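Local coordinates for protein putative beta-glucosidase (Bifidobacterium adolescentis, PDB 5WAB) that acts as a glycoside hydrolase family 3 beta-glucosidase and probably also releases terminal alpha-L-arabinopyranose from the ginsenoside Rb2, at residues G523-Y528 with A596-E601; F551-V556 with A570-T575; N564-T569 with A659-D664; V584-A589 with Y644-G649. One frame throughout, in Å; residues are numbered along the deposited sequence.

Contact 1: G523-Y528 with A596-E601; sequences GVFVGY and ARPKHE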
# COMPACT_ATOMS: atom_id res chain seq x y z
N GLY A 523 0.79 -1.12 -20.02
CA GLY A 523 -0.25 -0.10 -19.97
C GLY A 523 -1.06 -0.19 -18.69
O GLY A 523 -0.50 -0.32 -17.60
N VAL A 524 -2.38 -0.14 -18.82
CA VAL A 524 -3.22 -0.22 -17.62
C VAL A 524 -3.40 -1.65 -17.14
O VAL A 524 -3.99 -1.86 -16.07
CB VAL A 524 -4.60 0.43 -17.82
CG1 VAL A 524 -4.45 1.93 -18.10
CG2 VAL A 524 -5.38 -0.27 -18.93
N PHE A 525 -2.91 -2.64 -17.89
CA PHE A 525 -3.13 -4.05 -17.55
C PHE A 525 -2.04 -4.52 -16.59
O PHE A 525 -1.09 -5.22 -16.94
CB PHE A 525 -3.20 -4.90 -18.81
CG PHE A 525 -4.38 -4.58 -19.68
CD1 PHE A 525 -5.63 -5.13 -19.42
CD2 PHE A 525 -4.27 -3.69 -20.74
CE1 PHE A 525 -6.73 -4.82 -20.21
CE2 PHE A 525 -5.36 -3.38 -21.53
CZ PHE A 525 -6.59 -3.94 -21.27
N VAL A 526 -2.21 -4.13 -15.33
CA VAL A 526 -1.28 -4.44 -14.25
C VAL A 526 -1.97 -5.39 -13.29
O VAL A 526 -3.12 -5.16 -12.89
CB VAL A 526 -0.83 -3.16 -13.53
CG1 VAL A 526 0.06 -3.49 -12.35
CG2 VAL A 526 -0.11 -2.23 -14.51
N GLY A 527 -1.27 -6.46 -12.92
CA GLY A 527 -1.81 -7.38 -11.93
C GLY A 527 -3.07 -8.06 -12.43
O GLY A 527 -3.17 -8.47 -13.59
N TYR A 528 -4.08 -8.13 -11.55
CA TYR A 528 -5.31 -8.83 -11.90
C TYR A 528 -6.03 -8.17 -13.07
O TYR A 528 -6.82 -8.84 -13.74
CB TYR A 528 -6.25 -8.90 -10.70
CG TYR A 528 -6.96 -7.61 -10.41
CD1 TYR A 528 -6.34 -6.59 -9.70
CD2 TYR A 528 -8.27 -7.39 -10.85
CE1 TYR A 528 -6.98 -5.40 -9.44
CE2 TYR A 528 -8.92 -6.20 -10.59
CZ TYR A 528 -8.27 -5.20 -9.89
OH TYR A 528 -8.91 -4.01 -9.62
N ALA A 596 -9.00 0.03 -24.87
CA ALA A 596 -8.81 -1.23 -24.17
C ALA A 596 -8.97 -1.04 -22.67
O ALA A 596 -8.42 -0.10 -22.09
CB ALA A 596 -7.43 -1.80 -24.49
N ARG A 597 -9.75 -1.91 -22.04
CA ARG A 597 -10.04 -1.84 -20.62
C ARG A 597 -10.00 -3.23 -20.01
O ARG A 597 -10.36 -4.22 -20.67
CB ARG A 597 -11.41 -1.20 -20.35
CG ARG A 597 -11.61 0.15 -21.01
CD ARG A 597 -12.74 0.91 -20.35
NE ARG A 597 -12.44 1.18 -18.95
CZ ARG A 597 -13.31 1.70 -18.10
NH1 ARG A 597 -14.54 2.01 -18.50
NH2 ARG A 597 -12.95 1.91 -16.84
N PRO A 598 -9.54 -3.35 -18.76
CA PRO A 598 -9.62 -4.64 -18.06
C PRO A 598 -11.06 -5.10 -17.93
O PRO A 598 -12.00 -4.30 -17.94
CB PRO A 598 -9.02 -4.33 -16.68
CG PRO A 598 -8.19 -3.10 -16.90
CD PRO A 598 -8.89 -2.31 -17.95
N LYS A 599 -11.24 -6.42 -17.78
CA LYS A 599 -12.59 -6.96 -17.70
C LYS A 599 -13.35 -6.34 -16.53
O LYS A 599 -14.53 -5.99 -16.67
CB LYS A 599 -12.57 -8.48 -17.58
CG LYS A 599 -13.94 -9.10 -17.81
CD LYS A 599 -13.87 -10.60 -18.03
CE LYS A 599 -13.67 -11.34 -16.72
NZ LYS A 599 -13.55 -12.81 -16.91
N HIS A 600 -12.70 -6.19 -15.38
CA HIS A 600 -13.32 -5.47 -14.28
C HIS A 600 -12.24 -4.80 -13.44
O HIS A 600 -11.06 -5.17 -13.49
CB HIS A 600 -14.21 -6.38 -13.42
CG HIS A 600 -13.49 -7.56 -12.83
ND1 HIS A 600 -14.05 -8.37 -11.88
CD2 HIS A 600 -12.24 -8.04 -13.05
CE1 HIS A 600 -13.19 -9.31 -11.53
NE2 HIS A 600 -12.09 -9.13 -12.23
N GLU A 601 -12.66 -3.81 -12.65
CA GLU A 601 -11.79 -3.06 -11.76
C GLU A 601 -12.49 -2.83 -10.43
O GLU A 601 -13.70 -2.59 -10.40
CB GLU A 601 -11.38 -1.71 -12.37
CG GLU A 601 -10.52 -1.82 -13.63
CD GLU A 601 -10.03 -0.47 -14.12
OE1 GLU A 601 -9.74 0.40 -13.27
OE2 GLU A 601 -9.92 -0.28 -15.36

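Contact 2: F551-V556 with A570-T575; sequences FAIDGV and ATVTNT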
# COMPACT_ATOMS: atom_id res chain seq x y z
N PHE A 551 -20.21 -17.06 5.00
CA PHE A 551 -21.03 -15.89 4.72
C PHE A 551 -21.82 -16.10 3.44
O PHE A 551 -21.42 -16.87 2.56
CB PHE A 551 -20.17 -14.61 4.63
CG PHE A 551 -19.42 -14.30 5.89
CD1 PHE A 551 -18.18 -14.88 6.14
CD2 PHE A 551 -19.96 -13.45 6.84
CE1 PHE A 551 -17.49 -14.61 7.31
CE2 PHE A 551 -19.27 -13.18 8.02
CZ PHE A 551 -18.04 -13.76 8.25
N ALA A 552 -22.95 -15.41 3.34
CA ALA A 552 -23.81 -15.46 2.17
C ALA A 552 -24.25 -14.05 1.83
O ALA A 552 -24.54 -13.24 2.72
CB ALA A 552 -25.04 -16.35 2.41
N ILE A 553 -24.30 -13.75 0.53
CA ILE A 553 -24.69 -12.44 0.03
C ILE A 553 -25.98 -12.59 -0.76
O ILE A 553 -26.07 -13.42 -1.68
CB ILE A 553 -23.59 -11.81 -0.83
CG1 ILE A 553 -22.35 -11.54 0.02
CG2 ILE A 553 -24.07 -10.52 -1.47
CD1 ILE A 553 -21.19 -11.01 -0.76
N ASP A 554 -26.99 -11.80 -0.41
CA ASP A 554 -28.23 -11.76 -1.16
C ASP A 554 -28.80 -10.35 -1.09
O ASP A 554 -28.17 -9.44 -0.53
CB ASP A 554 -29.23 -12.81 -0.65
CG ASP A 554 -29.50 -12.68 0.85
OD1 ASP A 554 -29.01 -11.72 1.47
OD2 ASP A 554 -30.23 -13.54 1.39
N GLY A 555 -29.99 -10.17 -1.63
CA GLY A 555 -30.60 -8.85 -1.63
C GLY A 555 -29.80 -7.81 -2.38
O GLY A 555 -29.89 -6.62 -2.07
N VAL A 556 -29.00 -8.24 -3.37
CA VAL A 556 -28.17 -7.30 -4.12
C VAL A 556 -29.06 -6.52 -5.07
O VAL A 556 -29.79 -7.10 -5.88
CB VAL A 556 -27.05 -8.04 -4.87
CG1 VAL A 556 -26.25 -7.06 -5.71
CG2 VAL A 556 -26.15 -8.76 -3.89
N ALA A 570 -26.74 -4.29 -0.84
CA ALA A 570 -26.58 -5.73 -0.65
C ALA A 570 -26.64 -6.09 0.83
O ALA A 570 -26.36 -5.26 1.70
CB ALA A 570 -25.26 -6.21 -1.25
N THR A 571 -26.98 -7.35 1.10
CA THR A 571 -27.01 -7.89 2.46
C THR A 571 -25.99 -9.02 2.57
O THR A 571 -25.97 -9.94 1.74
CB THR A 571 -28.38 -8.45 2.83
OG1 THR A 571 -29.37 -7.42 2.77
CG2 THR A 571 -28.34 -9.03 4.25
N VAL A 572 -25.16 -8.97 3.61
CA VAL A 572 -24.20 -10.02 3.90
C VAL A 572 -24.56 -10.63 5.25
O VAL A 572 -24.90 -9.91 6.19
CB VAL A 572 -22.75 -9.49 3.88
CG1 VAL A 572 -22.62 -8.27 4.79
CG2 VAL A 572 -21.76 -10.57 4.28
N THR A 573 -24.49 -11.96 5.34
CA THR A 573 -24.98 -12.68 6.51
C THR A 573 -23.96 -13.71 6.95
O THR A 573 -23.43 -14.46 6.12
CB THR A 573 -26.32 -13.36 6.21
OG1 THR A 573 -27.23 -12.40 5.65
CG2 THR A 573 -26.92 -13.95 7.47
N ASN A 574 -23.66 -13.73 8.25
CA ASN A 574 -22.81 -14.78 8.82
C ASN A 574 -23.67 -16.02 9.04
O ASN A 574 -24.50 -16.05 9.96
CB ASN A 574 -22.18 -14.30 10.12
CG ASN A 574 -21.13 -15.26 10.65
OD1 ASN A 574 -21.16 -16.46 10.37
ND2 ASN A 574 -20.20 -14.74 11.44
N THR A 575 -23.48 -17.04 8.21
CA THR A 575 -24.28 -18.25 8.23
C THR A 575 -23.63 -19.38 9.03
O THR A 575 -23.94 -20.55 8.80
CB THR A 575 -24.56 -18.73 6.81
OG1 THR A 575 -23.32 -19.00 6.15
CG2 THR A 575 -25.32 -17.66 6.03

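Contact 3: N564-T569 with A659-D664; sequences NTAHVT and AVVTLD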
# COMPACT_ATOMS: atom_id res chain seq x y z
N ASN A 564 -24.91 9.32 -15.06
CA ASN A 564 -23.76 8.42 -15.11
C ASN A 564 -23.33 7.98 -13.71
O ASN A 564 -22.14 7.84 -13.42
CB ASN A 564 -22.58 9.07 -15.83
CG ASN A 564 -22.89 9.41 -17.27
OD1 ASN A 564 -23.00 8.52 -18.11
ND2 ASN A 564 -23.05 10.69 -17.56
N THR A 565 -24.30 7.75 -12.82
CA THR A 565 -23.99 7.25 -11.49
C THR A 565 -24.97 6.15 -11.12
O THR A 565 -26.10 6.09 -11.61
CB THR A 565 -24.05 8.35 -10.42
OG1 THR A 565 -25.35 8.95 -10.41
CG2 THR A 565 -22.98 9.40 -10.67
N ALA A 566 -24.53 5.28 -10.20
CA ALA A 566 -25.33 4.16 -9.75
C ALA A 566 -25.12 3.98 -8.26
O ALA A 566 -24.22 4.56 -7.65
CB ALA A 566 -24.98 2.88 -10.52
N HIS A 567 -25.97 3.14 -7.66
CA HIS A 567 -25.92 2.88 -6.23
C HIS A 567 -26.15 1.40 -6.00
O HIS A 567 -27.06 0.80 -6.58
CB HIS A 567 -26.97 3.71 -5.48
CG HIS A 567 -26.97 3.50 -4.01
ND1 HIS A 567 -27.93 2.75 -3.36
CD2 HIS A 567 -26.11 3.92 -3.05
CE1 HIS A 567 -27.67 2.73 -2.06
NE2 HIS A 567 -26.56 3.43 -1.85
N VAL A 568 -25.36 0.82 -5.10
CA VAL A 568 -25.37 -0.62 -4.86
C VAL A 568 -25.91 -0.89 -3.47
O VAL A 568 -25.52 -0.23 -2.50
CB VAL A 568 -23.97 -1.23 -5.01
CG1 VAL A 568 -24.07 -2.75 -4.93
CG2 VAL A 568 -23.37 -0.81 -6.32
N THR A 569 -26.78 -1.87 -3.36
CA THR A 569 -27.33 -2.27 -2.07
C THR A 569 -27.23 -3.78 -1.97
O THR A 569 -27.60 -4.48 -2.93
CB THR A 569 -28.77 -1.78 -1.99
OG1 THR A 569 -28.79 -0.42 -2.44
CG2 THR A 569 -29.34 -1.85 -0.53
N ALA A 659 -25.41 -7.25 -11.70
CA ALA A 659 -26.54 -6.50 -12.21
C ALA A 659 -26.02 -5.50 -13.23
O ALA A 659 -24.92 -4.96 -13.06
CB ALA A 659 -27.30 -5.78 -11.09
N VAL A 660 -26.80 -5.26 -14.27
CA VAL A 660 -26.40 -4.42 -15.39
C VAL A 660 -27.06 -3.06 -15.24
O VAL A 660 -28.26 -2.96 -14.99
CB VAL A 660 -26.76 -5.07 -16.73
CG1 VAL A 660 -26.44 -4.13 -17.89
CG2 VAL A 660 -26.04 -6.40 -16.89
N VAL A 661 -26.26 -2.00 -15.37
CA VAL A 661 -26.78 -0.64 -15.45
C VAL A 661 -26.37 -0.04 -16.78
O VAL A 661 -25.30 -0.34 -17.33
CB VAL A 661 -26.30 0.24 -14.27
CG1 VAL A 661 -26.81 -0.33 -12.98
CG2 VAL A 661 -24.78 0.31 -14.24
N THR A 662 -27.23 0.81 -17.31
CA THR A 662 -27.00 1.50 -18.58
C THR A 662 -26.83 2.99 -18.30
O THR A 662 -27.73 3.63 -17.74
CB THR A 662 -28.17 1.26 -19.54
OG1 THR A 662 -28.37 -0.15 -19.69
CG2 THR A 662 -27.87 1.86 -20.90
N LEU A 663 -25.67 3.53 -18.66
CA LEU A 663 -25.36 4.93 -18.42
C LEU A 663 -25.51 5.75 -19.70
O LEU A 663 -25.47 5.21 -20.81
CB LEU A 663 -23.95 5.08 -17.86
CG LEU A 663 -23.65 4.26 -16.62
CD1 LEU A 663 -22.26 4.60 -16.11
CD2 LEU A 663 -24.70 4.47 -15.54
N ASP A 664 -25.70 7.06 -19.54
CA ASP A 664 -25.94 7.94 -20.68
C ASP A 664 -24.66 8.39 -21.38
O ASP A 664 -24.73 8.80 -22.55
CB ASP A 664 -26.70 9.20 -20.26
CG ASP A 664 -27.96 8.90 -19.48
OD1 ASP A 664 -28.44 7.75 -19.53
OD2 ASP A 664 -28.47 9.84 -18.84

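Contact 4: V584-A589 with Y644-G649; sequences VQVYVA and YTVEVG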
# COMPACT_ATOMS: atom_id res chain seq x y z
N VAL A 584 -16.83 -7.38 1.66
CA VAL A 584 -17.58 -7.39 0.41
C VAL A 584 -16.90 -6.44 -0.57
O VAL A 584 -16.49 -5.33 -0.21
CB VAL A 584 -19.04 -6.99 0.65
CG1 VAL A 584 -19.82 -6.97 -0.67
CG2 VAL A 584 -19.70 -7.95 1.64
N GLN A 585 -16.78 -6.88 -1.82
CA GLN A 585 -16.05 -6.15 -2.84
C GLN A 585 -16.95 -5.89 -4.04
O GLN A 585 -17.74 -6.76 -4.43
CB GLN A 585 -14.78 -6.93 -3.27
CG GLN A 585 -13.95 -7.40 -2.08
CD GLN A 585 -12.85 -8.39 -2.45
OE1 GLN A 585 -12.38 -8.41 -3.59
NE2 GLN A 585 -12.44 -9.20 -1.48
N VAL A 586 -16.83 -4.70 -4.61
CA VAL A 586 -17.63 -4.29 -5.77
C VAL A 586 -16.67 -4.02 -6.92
O VAL A 586 -15.72 -3.24 -6.77
CB VAL A 586 -18.49 -3.05 -5.47
CG1 VAL A 586 -19.19 -2.57 -6.74
CG2 VAL A 586 -19.50 -3.36 -4.38
N TYR A 587 -16.92 -4.67 -8.06
CA TYR A 587 -16.17 -4.46 -9.28
C TYR A 587 -17.08 -3.91 -10.36
O TYR A 587 -18.29 -4.16 -10.36
CB TYR A 587 -15.52 -5.77 -9.76
CG TYR A 587 -14.50 -6.33 -8.79
CD1 TYR A 587 -14.89 -7.07 -7.68
CD2 TYR A 587 -13.14 -6.14 -9.00
CE1 TYR A 587 -13.96 -7.57 -6.80
CE2 TYR A 587 -12.21 -6.65 -8.13
CZ TYR A 587 -12.62 -7.36 -7.03
OH TYR A 587 -11.69 -7.87 -6.16
N VAL A 588 -16.52 -3.13 -11.28
CA VAL A 588 -17.26 -2.62 -12.43
C VAL A 588 -16.70 -3.29 -13.68
O VAL A 588 -15.51 -3.16 -13.98
CB VAL A 588 -17.17 -1.09 -12.54
CG1 VAL A 588 -17.68 -0.63 -13.89
CG2 VAL A 588 -17.98 -0.44 -11.42
N ALA A 589 -17.57 -4.00 -14.40
CA ALA A 589 -17.19 -4.70 -15.62
C ALA A 589 -17.80 -3.98 -16.81
O ALA A 589 -18.99 -4.16 -17.11
CB ALA A 589 -17.65 -6.16 -15.59
N TYR A 644 -22.87 -1.28 -18.14
CA TYR A 644 -21.79 -1.58 -17.23
C TYR A 644 -22.29 -2.61 -16.24
O TYR A 644 -23.37 -2.44 -15.66
CB TYR A 644 -21.30 -0.33 -16.49
CG TYR A 644 -20.70 0.73 -17.37
CD1 TYR A 644 -21.50 1.61 -18.08
CD2 TYR A 644 -19.32 0.88 -17.48
CE1 TYR A 644 -20.96 2.59 -18.89
CE2 TYR A 644 -18.77 1.85 -18.28
CZ TYR A 644 -19.59 2.70 -18.98
OH TYR A 644 -19.06 3.68 -19.78
N THR A 645 -21.52 -3.67 -16.04
CA THR A 645 -21.91 -4.73 -15.12
C THR A 645 -21.29 -4.44 -13.75
O THR A 645 -20.07 -4.26 -13.64
CB THR A 645 -21.46 -6.10 -15.62
OG1 THR A 645 -22.17 -6.44 -16.81
CG2 THR A 645 -21.73 -7.15 -14.56
N VAL A 646 -22.14 -4.36 -12.73
CA VAL A 646 -21.69 -4.21 -11.35
C VAL A 646 -21.64 -5.60 -10.73
O VAL A 646 -22.65 -6.32 -10.72
CB VAL A 646 -22.62 -3.28 -10.56
CG1 VAL A 646 -22.15 -3.17 -9.13
CG2 VAL A 646 -22.68 -1.91 -11.21
N GLU A 647 -20.47 -5.99 -10.25
CA GLU A 647 -20.25 -7.29 -9.63
C GLU A 647 -20.08 -7.12 -8.12
O GLU A 647 -19.35 -6.23 -7.67
CB GLU A 647 -19.02 -7.98 -10.22
CG GLU A 647 -19.10 -8.19 -11.72
CD GLU A 647 -17.77 -8.62 -12.33
OE1 GLU A 647 -16.73 -8.41 -11.67
OE2 GLU A 647 -17.77 -9.14 -13.46
N VAL A 648 -20.74 -7.98 -7.36
CA VAL A 648 -20.66 -7.97 -5.90
C VAL A 648 -20.17 -9.34 -5.45
O VAL A 648 -20.71 -10.36 -5.89
CB VAL A 648 -22.01 -7.62 -5.26
CG1 VAL A 648 -21.88 -7.57 -3.74
CG2 VAL A 648 -22.54 -6.31 -5.80
N GLY A 649 -19.16 -9.35 -4.61
CA GLY A 649 -18.61 -10.61 -4.15
C GLY A 649 -17.64 -10.43 -3.01
O GLY A 649 -17.60 -9.39 -2.36

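Contact 1: G523-Y528 with A596-E601
Apolar packing carries one half of this meeting of two loops. Phe525, the centre of an inverse gamma turn, has CG anti to its carbonyl carbon (chi1 -65°), and its ring runs out to the backbone of 596-598. The ring crosses Pro598 obliquely, with Phe525 CE1 3.5 Å from Pro598 N and 4.0 Å from Pro598 CG. Ala596 lies at the ring's edge, its CB 3.9 Å from Phe525 CE2. Val524 CG2 sits over one face of the same ring, offset toward the rim, and also reaches Pro598 CD at 4.2 Å. An alanine in place of Phe525 would lose the ring's contacts with Ala596 CB and Pro598, and would probably loosen the packing between the loops.

Polar groups gather at the other half. Tyr528 holds CG in the crowded position between its N and carbonyl carbon (chi1 77°), so that its ring passes alongside His600 and Glu601. Tyr528 CE2 is 3.7 Å from His600 O, and Glu601 CA is at the ring edge. The phenol is hydrogen-bonded to Asp128 and to Leu602 N, Glu601 forms a salt bridge with Arg529, and both His600 nitrogens bond to carboxylates, those of Glu647 and Asp532. Two carboxylate partners would probably favour the protonated imidazole. The segments touch by van der Waals packing alone, while bonds to Leu602, Arg529 and Asp532 also join the C-terminal and fibronectin type III-like domains.

Contact 2: F551-V556 with A570-T575
Phe551 opens the antiparallel pairing of a beta hairpin, its ring crossing the Asn574 side chain obliquely with CE2 3.8 Å from Asn574 CB and the ring and amide planes 42° apart. That amide is fixed by Ser576 at OD1 and by the carbonyls of Val578 and Leu610 at ND2. A serine at Phe551 would lose the ring and is likely to uncover Asn574 and weaken packing against Ala580 and Glu582. Ala552 forms a hydrogen-bonded pair with Thr573, its N 3.0 Å from Thr573 O and its O 2.9 Å from Thr573 N; its CB touches the methyl of Thr575. Ile553 returns to the side of Phe551, its CG1 4.4 Å from Val572 CB. Asp554 repeats the reciprocal pairing with Thr571, and Thr571 N points nearly along the C=O axis of Asp554. The two side chains lie side by side, Asp554 OD1 3.6 Å from Thr571 CB. Gly555, with positive phi (61°), is the extra residue of a beta bulge, after which Val556 CG2 rests 3.8 Å from Ala570 CB. Four main-chain bonds therefore set the register, while the side carrying Ile553 and Val572 turns apolar groups toward the other sheet and the side carrying Asp554 and Thr571 is more polar.

Contact 3: N564-T569 with A659-D664
The carboxamide of Asn564 reaches across with its oxygen leading. With CG anti to the carbonyl carbon (chi1 -61°), Asn564 OD1 comes 3.6 Å from Leu663 CB and 3.4 Å from Asp664 N. At its nitrogen end ND2 is hydrogen-bonded to the carbonyl of Gly665, one residue further on, which fixes which end of the amide faces Leu663. The carboxylate of Asp664 is engaged elsewhere, in a salt bridge with Lys560, whose NZ also donates a hydrogen bond to Thr662 O.

Leu663 crosses Asn564 obliquely and lays one methyl on its backbone, CD2 standing 4.1 Å from Asn564 CA and 4.3 Å from Thr565 N. The touching parts, 564-566 and 661-664, run 159° apart, close to antiparallel, yet they are not sheet neighbours. Strand 566-574 is the middle strand of a three-stranded antiparallel sheet, and strand 654-663 forms one margin of a four-stranded sheet. The contact spans these two layers of the beta sandwich in the fibronectin type III-like region of the enzyme.

Farther along, the chains diverge: the CA atoms of Asn564 and Leu663 are 5.1 Å apart, those of Ala566 and Val661 7.6 Å. Ala566 and Val661 nevertheless point at each other, and Ala566 CB meets Val661 CG1 at 4.4 Å. Behind Leu663 the aromatic side chains of Phe627 and Tyr644 continue the interior, and Val661 also packs on Val558.

Contact 4: V584-A589 with Y644-G649
Strands 580-590 and 642-648 form the central antiparallel pair of the four-stranded sheet in the fibronectin type III-like domain, and this contact is their pairing. Six main-chain hydrogen bonds join Gln585 with Gly649, Tyr587 with Glu647 and Ala589 with Thr645. The bond from Glu647 N to Tyr587 O is 2.8 Å long and almost straight (178°). At the two ends Gln585 N and Thr645 N stand above the carbonyl planes of Gly649 and Ala589.

On one side of the sheet lie Gln585, Tyr587, Ala589, Thr645 and Glu647. The Tyr587 hydroxyl donates to Gln585 OE1 at 2.7 Å, nearly along the C=O axis, and NE2 of the same amide bonds to Gly543 O, so both ends of Gln585 are held. Glu647, extended beyond CG, lies across the neighbouring strand on this side: OE1, the partner of His600, is 3.5 Å from Tyr587 CB and OE2 3.7 Å from Ala589 CB. Ala589 CB lies 3.8 Å from Thr645 CB.

The opposite side belongs to the interior of the beta sandwich and is lined with valines. Val584 CG1 touches Val648 CG1 at 3.7 Å, and Val586 CG1 meets Val646 CG1 at 3.9 Å, each of these methyls being anti to its backbone N. Phe620 and Leu622 of the facing sheet pack against this row. Near the far end Val588 CG1 rests beside the Tyr644 ring, 4.2 Å from CD2.

How the contacts relate
Contact 4 is the hub of the set. Contact 1 joins it directly: Glu601 O lies 3.0 Å from Val588 N, where the edge strand 601-610 begins to pair with strand 580-590, and Lys599 O comes 3.3 Å from Ala589 CB. Contact 3 shares the sheet on the other flank, where Val661 O is 2.7 Å from Tyr644 N. Contact 2 lies in the facing sheet and packs across the sandwich, Val556 CG1 standing 3.8 Å from Val648 CG2. Contacts 2 and 3 both use strand 566-574, at centres about 20 Å apart. Contacts 1 and 2 do not touch, their centres being about 28 Å apart and their nearest atoms about 13 Å; contact 4 touches both.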